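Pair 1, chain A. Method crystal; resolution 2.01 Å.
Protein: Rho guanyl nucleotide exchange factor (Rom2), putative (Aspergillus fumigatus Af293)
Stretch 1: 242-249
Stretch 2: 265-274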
# COMPACT_ATOMS: atom_id res chain seq x y z
N LEU A 242 6.26 -8.61 11.49
CA LEU A 242 5.05 -9.08 10.83
C LEU A 242 3.83 -8.41 11.43
O LEU A 242 3.67 -8.39 12.67
CB LEU A 242 4.97 -10.58 11.01
CG LEU A 242 6.09 -11.42 10.33
CD1 LEU A 242 5.78 -12.90 10.59
CD2 LEU A 242 6.17 -11.29 8.82
N ASN A 243 2.98 -7.85 10.58
CA ASN A 243 1.83 -7.03 10.99
C ASN A 243 0.54 -7.59 10.37
O ASN A 243 0.38 -7.67 9.13
CB ASN A 243 1.97 -5.55 10.62
CG ASN A 243 3.22 -4.89 11.20
OD1 ASN A 243 3.31 -4.56 12.39
ND2 ASN A 243 4.19 -4.66 10.34
N TYR A 244 -0.33 -8.06 11.25
CA TYR A 244 -1.65 -8.56 10.87
C TYR A 244 -2.74 -7.68 11.56
O TYR A 244 -2.45 -6.90 12.49
CB TYR A 244 -1.84 -9.98 11.33
CG TYR A 244 -0.77 -11.07 11.04
CD1 TYR A 244 0.47 -11.01 11.59
CD2 TYR A 244 -1.11 -12.23 10.33
CE1 TYR A 244 1.40 -12.00 11.38
CE2 TYR A 244 -0.18 -13.24 10.11
CZ TYR A 244 1.07 -13.13 10.67
OH TYR A 244 2.07 -14.11 10.54
N SER A 245 -4.00 -7.80 11.11
CA SER A 245 -5.06 -6.98 11.67
C SER A 245 -5.18 -7.21 13.18
O SER A 245 -5.58 -6.31 13.89
CB SER A 245 -6.41 -7.18 10.99
OG SER A 245 -6.86 -8.54 11.20
N ASP A 246 -4.80 -8.38 13.70
CA ASP A 246 -5.00 -8.65 15.12
C ASP A 246 -3.78 -8.43 16.00
O ASP A 246 -3.92 -8.15 17.20
CB ASP A 246 -5.55 -10.07 15.32
CG ASP A 246 -7.03 -10.21 14.87
OD1 ASP A 246 -7.85 -9.28 15.09
OD2 ASP A 246 -7.35 -11.22 14.25
N PHE A 247 -2.59 -8.53 15.43
CA PHE A 247 -1.40 -8.53 16.23
C PHE A 247 -0.19 -8.25 15.41
O PHE A 247 -0.21 -8.40 14.22
CB PHE A 247 -1.22 -9.86 16.99
CG PHE A 247 -1.72 -11.07 16.25
CD1 PHE A 247 -1.11 -11.51 15.09
CD2 PHE A 247 -2.78 -11.83 16.78
CE1 PHE A 247 -1.61 -12.61 14.40
CE2 PHE A 247 -3.26 -12.95 16.13
CZ PHE A 247 -2.69 -13.35 14.93
N SER A 248 0.89 -7.84 16.10
CA SER A 248 2.20 -7.72 15.50
C SER A 248 3.22 -8.45 16.32
O SER A 248 3.13 -8.44 17.54
CB SER A 248 2.59 -6.24 15.28
OG SER A 248 1.83 -5.70 14.22
N PHE A 249 4.22 -9.05 15.62
CA PHE A 249 5.36 -9.61 16.31
C PHE A 249 6.57 -9.82 15.38
O PHE A 249 6.49 -9.71 14.14
CB PHE A 249 4.95 -10.93 16.95
CG PHE A 249 4.46 -11.93 15.95
CD1 PHE A 249 3.15 -11.94 15.55
CD2 PHE A 249 5.36 -12.78 15.33
CE1 PHE A 249 2.72 -12.80 14.57
CE2 PHE A 249 4.94 -13.66 14.38
CZ PHE A 249 3.61 -13.69 14.01
N SER A 265 -1.07 -6.56 20.57
CA SER A 265 -2.41 -6.87 20.09
C SER A 265 -3.08 -5.53 19.82
O SER A 265 -3.22 -4.72 20.75
CB SER A 265 -3.22 -7.66 21.17
OG SER A 265 -2.94 -9.08 21.03
N TRP A 266 -3.57 -5.32 18.60
CA TRP A 266 -4.14 -3.97 18.22
C TRP A 266 -5.53 -3.79 18.82
O TRP A 266 -6.34 -4.76 18.90
CB TRP A 266 -4.10 -3.81 16.67
CG TRP A 266 -2.67 -3.86 16.14
CD1 TRP A 266 -2.10 -4.88 15.49
CD2 TRP A 266 -1.65 -2.87 16.31
NE1 TRP A 266 -0.77 -4.60 15.22
CE2 TRP A 266 -0.47 -3.37 15.73
CE3 TRP A 266 -1.63 -1.58 16.92
CZ2 TRP A 266 0.73 -2.65 15.69
CZ3 TRP A 266 -0.43 -0.83 16.87
CH2 TRP A 266 0.75 -1.38 16.26
N GLU A 267 -5.82 -2.58 19.28
CA GLU A 267 -7.18 -2.24 19.75
C GLU A 267 -8.24 -2.33 18.74
O GLU A 267 -9.31 -2.77 19.08
CB GLU A 267 -7.23 -0.89 20.49
CG GLU A 267 -6.25 -0.88 21.69
CD GLU A 267 -6.45 0.31 22.60
OE1 GLU A 267 -7.46 1.04 22.47
OE2 GLU A 267 -5.61 0.48 23.48
N GLY A 268 -7.96 -1.98 17.49
CA GLY A 268 -8.97 -2.03 16.40
C GLY A 268 -8.72 -3.15 15.41
O GLY A 268 -8.14 -4.17 15.76
N ASN A 269 -9.16 -2.95 14.18
CA ASN A 269 -8.91 -3.86 13.04
C ASN A 269 -8.13 -3.13 11.94
O ASN A 269 -8.68 -2.76 10.93
CB ASN A 269 -10.25 -4.47 12.57
CG ASN A 269 -10.84 -5.42 13.65
OD1 ASN A 269 -10.28 -6.49 13.90
ND2 ASN A 269 -11.81 -4.96 14.40
N PRO A 270 -6.83 -2.89 12.18
CA PRO A 270 -6.07 -2.05 11.22
C PRO A 270 -6.00 -2.68 9.83
O PRO A 270 -5.92 -3.91 9.70
CB PRO A 270 -4.68 -1.89 11.88
CG PRO A 270 -4.63 -2.96 13.02
CD PRO A 270 -6.08 -3.17 13.41
N ASN A 271 -6.08 -1.85 8.80
CA ASN A 271 -5.97 -2.30 7.40
C ASN A 271 -4.65 -1.78 6.78
O ASN A 271 -4.40 -2.01 5.61
CB ASN A 271 -7.23 -1.87 6.57
CG ASN A 271 -7.49 -0.36 6.63
OD1 ASN A 271 -6.56 0.44 6.60
ND2 ASN A 271 -8.75 0.03 6.70
N ALA A 272 -3.84 -1.02 7.52
CA ALA A 272 -2.54 -0.54 6.97
C ALA A 272 -1.58 -0.19 8.09
O ALA A 272 -2.03 0.09 9.23
CB ALA A 272 -2.77 0.66 6.02
N PHE A 273 -0.27 -0.20 7.77
CA PHE A 273 0.76 0.01 8.74
C PHE A 273 1.88 0.88 8.16
O PHE A 273 2.13 0.83 6.99
CB PHE A 273 1.40 -1.36 9.16
CG PHE A 273 0.49 -2.24 9.98
CD1 PHE A 273 -0.44 -3.06 9.38
CD2 PHE A 273 0.50 -2.16 11.35
CE1 PHE A 273 -1.30 -3.84 10.14
CE2 PHE A 273 -0.35 -2.92 12.13
CZ PHE A 273 -1.25 -3.75 11.52
N ALA A 274 2.55 1.64 9.01
CA ALA A 274 3.80 2.29 8.68
C ALA A 274 4.78 2.32 9.83
O ALA A 274 4.38 2.48 11.02
CB ALA A 274 3.51 3.69 8.24
O HOH W 1 -9.28 -8.47 12.24
O HOH W 2 -6.21 -7.34 18.58

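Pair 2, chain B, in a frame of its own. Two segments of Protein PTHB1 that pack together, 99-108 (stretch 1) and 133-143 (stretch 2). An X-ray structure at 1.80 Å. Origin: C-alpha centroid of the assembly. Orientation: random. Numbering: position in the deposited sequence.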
# COMPACT_ATOMS: atom_id res chain seq x y z
N LEU B 99 7.38 6.22 9.95
CA LEU B 99 7.65 5.23 8.90
C LEU B 99 7.90 3.88 9.52
O LEU B 99 8.76 3.76 10.39
CB LEU B 99 8.87 5.64 8.09
CG LEU B 99 9.36 4.65 7.02
CD1 LEU B 99 8.33 4.47 5.92
CD2 LEU B 99 10.70 5.09 6.43
N ALA B 100 7.16 2.86 9.08
CA ALA B 100 7.48 1.48 9.48
C ALA B 100 8.15 0.80 8.30
O ALA B 100 7.68 0.88 7.17
CB ALA B 100 6.23 0.73 9.91
N VAL B 101 9.28 0.15 8.56
CA VAL B 101 9.99 -0.60 7.55
C VAL B 101 10.00 -2.06 8.00
O VAL B 101 10.50 -2.38 9.08
CB VAL B 101 11.43 -0.10 7.37
CG1 VAL B 101 12.17 -0.92 6.30
CG2 VAL B 101 11.43 1.41 7.02
N LEU B 102 9.43 -2.92 7.17
CA LEU B 102 9.39 -4.35 7.48
C LEU B 102 10.55 -5.04 6.80
O LEU B 102 10.73 -4.92 5.58
CB LEU B 102 8.07 -4.96 7.02
CG LEU B 102 7.89 -6.45 7.32
CD1 LEU B 102 7.92 -6.68 8.84
CD2 LEU B 102 6.59 -6.93 6.71
N HIS B 103 11.34 -5.77 7.59
CA HIS B 103 12.39 -6.65 7.08
C HIS B 103 11.99 -8.08 7.39
O HIS B 103 11.01 -8.31 8.10
CB HIS B 103 13.75 -6.33 7.73
CG HIS B 103 14.24 -4.94 7.49
ND1 HIS B 103 14.76 -4.52 6.29
CD2 HIS B 103 14.30 -3.86 8.32
CE1 HIS B 103 15.12 -3.25 6.38
NE2 HIS B 103 14.86 -2.83 7.60
N SER B 104 12.75 -9.04 6.88
CA SER B 104 12.45 -10.45 7.13
C SER B 104 12.37 -10.79 8.62
O SER B 104 11.46 -11.52 9.04
CB SER B 104 13.51 -11.33 6.47
OG SER B 104 13.25 -12.69 6.78
N ARG B 105 13.32 -10.30 9.41
CA ARG B 105 13.36 -10.61 10.84
C ARG B 105 13.32 -9.40 11.78
O ARG B 105 13.64 -9.53 12.97
CB ARG B 105 14.60 -11.46 11.16
CG ARG B 105 14.61 -12.79 10.44
CD ARG B 105 13.50 -13.71 10.93
NE ARG B 105 13.66 -14.03 12.35
CZ ARG B 105 14.30 -15.10 12.81
NH1 ARG B 105 14.84 -15.97 11.98
NH2 ARG B 105 14.39 -15.28 14.12
N LYS B 106 12.95 -8.23 11.28
CA LYS B 106 12.74 -7.11 12.20
C LYS B 106 11.80 -6.07 11.60
O LYS B 106 11.67 -5.95 10.39
CB LYS B 106 14.08 -6.45 12.58
CG LYS B 106 14.86 -5.86 11.43
CD LYS B 106 16.14 -5.16 11.91
CE LYS B 106 17.01 -4.76 10.73
NZ LYS B 106 18.27 -4.06 11.11
N LEU B 107 11.11 -5.37 12.49
CA LEU B 107 10.25 -4.26 12.13
C LEU B 107 10.87 -3.01 12.75
O LEU B 107 11.13 -2.98 13.96
CB LEU B 107 8.84 -4.49 12.64
CG LEU B 107 7.91 -3.26 12.69
CD1 LEU B 107 7.43 -2.90 11.30
CD2 LEU B 107 6.73 -3.51 13.64
N CYS B 108 11.14 -1.98 11.94
CA CYS B 108 11.79 -0.77 12.44
C CYS B 108 10.89 0.43 12.20
O CYS B 108 10.33 0.58 11.12
CB CYS B 108 13.15 -0.57 11.76
SG CYS B 108 14.31 -1.98 12.00
N HIS B 133 11.45 -4.01 16.61
CA HIS B 133 11.05 -5.30 17.14
C HIS B 133 11.80 -6.38 16.39
O HIS B 133 11.72 -6.46 15.17
CB HIS B 133 9.54 -5.50 17.00
CG HIS B 133 8.73 -4.61 17.89
ND1 HIS B 133 8.69 -4.77 19.26
CD2 HIS B 133 7.93 -3.56 17.60
CE1 HIS B 133 7.90 -3.85 19.77
NE2 HIS B 133 7.42 -3.10 18.79
N ASN B 134 12.50 -7.24 17.12
CA ASN B 134 13.11 -8.39 16.48
C ASN B 134 12.09 -9.52 16.40
O ASN B 134 11.52 -9.91 17.41
CB ASN B 134 14.39 -8.79 17.23
CG ASN B 134 15.46 -7.72 17.16
OD1 ASN B 134 16.00 -7.43 16.09
ND2 ASN B 134 15.77 -7.09 18.30
N LEU B 135 11.86 -10.03 15.19
CA LEU B 135 10.80 -11.00 14.95
C LEU B 135 11.29 -12.42 15.21
O LEU B 135 12.40 -12.79 14.83
CB LEU B 135 10.28 -10.89 13.51
CG LEU B 135 9.90 -9.48 13.06
CD1 LEU B 135 9.32 -9.50 11.65
CD2 LEU B 135 8.91 -8.85 14.02
N GLN B 136 10.44 -13.22 15.85
CA GLN B 136 10.82 -14.59 16.18
C GLN B 136 10.60 -15.51 14.98
O GLN B 136 11.02 -16.67 14.99
CB GLN B 136 10.02 -15.09 17.39
N ARG B 137 9.93 -15.00 13.95
CA ARG B 137 9.66 -15.74 12.72
C ARG B 137 9.89 -14.85 11.50
O ARG B 137 9.72 -13.64 11.59
CB ARG B 137 8.22 -16.27 12.69
CG ARG B 137 7.79 -16.94 13.97
CD ARG B 137 6.37 -17.44 13.88
NE ARG B 137 6.13 -18.44 14.92
CZ ARG B 137 6.48 -19.71 14.82
NH1 ARG B 137 7.08 -20.15 13.72
NH2 ARG B 137 6.23 -20.55 15.81
N THR B 138 10.25 -15.45 10.37
CA THR B 138 10.40 -14.70 9.12
C THR B 138 9.09 -14.03 8.68
O THR B 138 8.04 -14.67 8.67
CB THR B 138 10.87 -15.61 7.98
OG1 THR B 138 10.06 -16.79 7.98
CG2 THR B 138 12.31 -16.02 8.20
N ALA B 139 9.17 -12.76 8.30
CA ALA B 139 7.97 -12.00 7.94
C ALA B 139 7.56 -12.17 6.48
O ALA B 139 8.41 -12.40 5.62
CB ALA B 139 8.18 -10.50 8.24
N CYS B 140 6.27 -12.05 6.21
CA CYS B 140 5.79 -11.95 4.84
C CYS B 140 5.37 -10.51 4.52
O CYS B 140 6.00 -9.84 3.70
CB CYS B 140 4.62 -12.90 4.59
SG CYS B 140 3.95 -12.72 2.90
N ASN B 141 4.32 -10.04 5.19
CA ASN B 141 3.73 -8.72 4.91
C ASN B 141 3.09 -8.18 6.19
O ASN B 141 3.12 -8.84 7.22
CB ASN B 141 2.72 -8.80 3.75
CG ASN B 141 1.64 -9.88 3.94
OD1 ASN B 141 1.39 -10.33 5.06
ND2 ASN B 141 0.98 -10.27 2.84
N MSE B 142 2.53 -6.97 6.14
CA MSE B 142 1.96 -6.39 7.34
C MSE B 142 0.78 -5.52 7.01
O MSE B 142 0.58 -5.15 5.85
CB MSE B 142 3.01 -5.56 8.10
CG MSE B 142 3.56 -4.40 7.29
SE MSE B 142 4.72 -3.31 8.48
CE MSE B 142 5.59 -2.22 7.16
N THR B 143 0.01 -5.18 8.03
CA THR B 143 -1.04 -4.17 7.90
C THR B 143 -1.07 -3.39 9.23
O THR B 143 -0.34 -3.72 10.16
CB THR B 143 -2.42 -4.81 7.56
OG1 THR B 143 -3.38 -3.80 7.25
CG2 THR B 143 -2.94 -5.67 8.74
O HOH W 3 10.94 -13.27 5.15
O HOH W 4 16.35 -9.19 14.17
O HOH W 5 15.19 -11.36 15.14

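Both pairs set a tight hairpin turn against a second segment that leaves one strand edge, bends, and enters another strand. Over 14 central residues the backbones superpose to 0.7 Å. In both, the first stretch folds back on itself: A:Leu242 and A:Phe249 exchange two backbone hydrogen bonds, as do the matching B:Val101 and B:Cys108. The second stretch meets the hairpin first as an antiparallel strand, through the bridge A:Phe247 to A:Ser265 in pair 1 and its counterpart B:Lys106 to B:Asn134 in pair 2.

One backbone rule holds in both. The carbonyl after the matched serines A:Ser245 and B:Ser104 receives an amide of the second stretch: A:Trp266 N gives to A:Asp246 O at 3.2 Å, and B:Leu135 N to B:Arg105 O at 2.9 Å. A second backbone contact differs. B:Ala139 N donates to B:Ser104 O at 2.7 Å, whereas the matching A:Pro270 has no amide hydrogen to give; its ring carbon CD instead sits 3.2 Å from A:Ser245 O.

Between the hairpin strands and the second stretch, the same positions fill the space with different chemistry. Pair 1 builds a polar chain among aromatic rings: A:Trp266 NE1 donates to A:Ser248 OG at 3.0 Å, and A:Ser248 OG in turn donates a hydrogen bond to A:Asn243 OD1 at 2.6 Å. The indole thus satisfies its NH while its bulk stays buried. A:Asn243 earns its place twice, because its CB also lies over the face of the A:Phe273 ring, 3.5 Å from the centroid and only 4° off the normal. Pair 2 replaces all of these residues with aliphatic ones and a selenomethionine. B:Leu102 CD1 lies 4.2 Å from B:Leu135 CD1 and 3.9 Å from B:Ala139 CB, while the long side chain of B:Met142 reaches B:Leu102 CB with its CE (3.7 Å) and B:Leu107 CD1 with its SE (3.9 Å). No side-chain hydrogen bond is needed among them.

Beside the turn, polar contacts tie it to the second stretch. In pair 1 a water binds A:Ser245 OG at 2.6 Å and donates to A:Asn269 OD1 at 2.8 Å and A:Asp246 OD1 at 3.3 Å, so one solvent molecule joins two like-natured acceptors. In pair 2 the residue matching A:Asp246 is B:Arg105, which curls across the bend and gives hydrogen bonds from NE (3.0 Å) and NH2 (3.3 Å) to B:Leu135 O. The lesson is that one backbone frame holds two quite different interiors; in pair 1 the polar side chains brought inside, A:Asn243 and A:Ser248, are hydrogen-bonded.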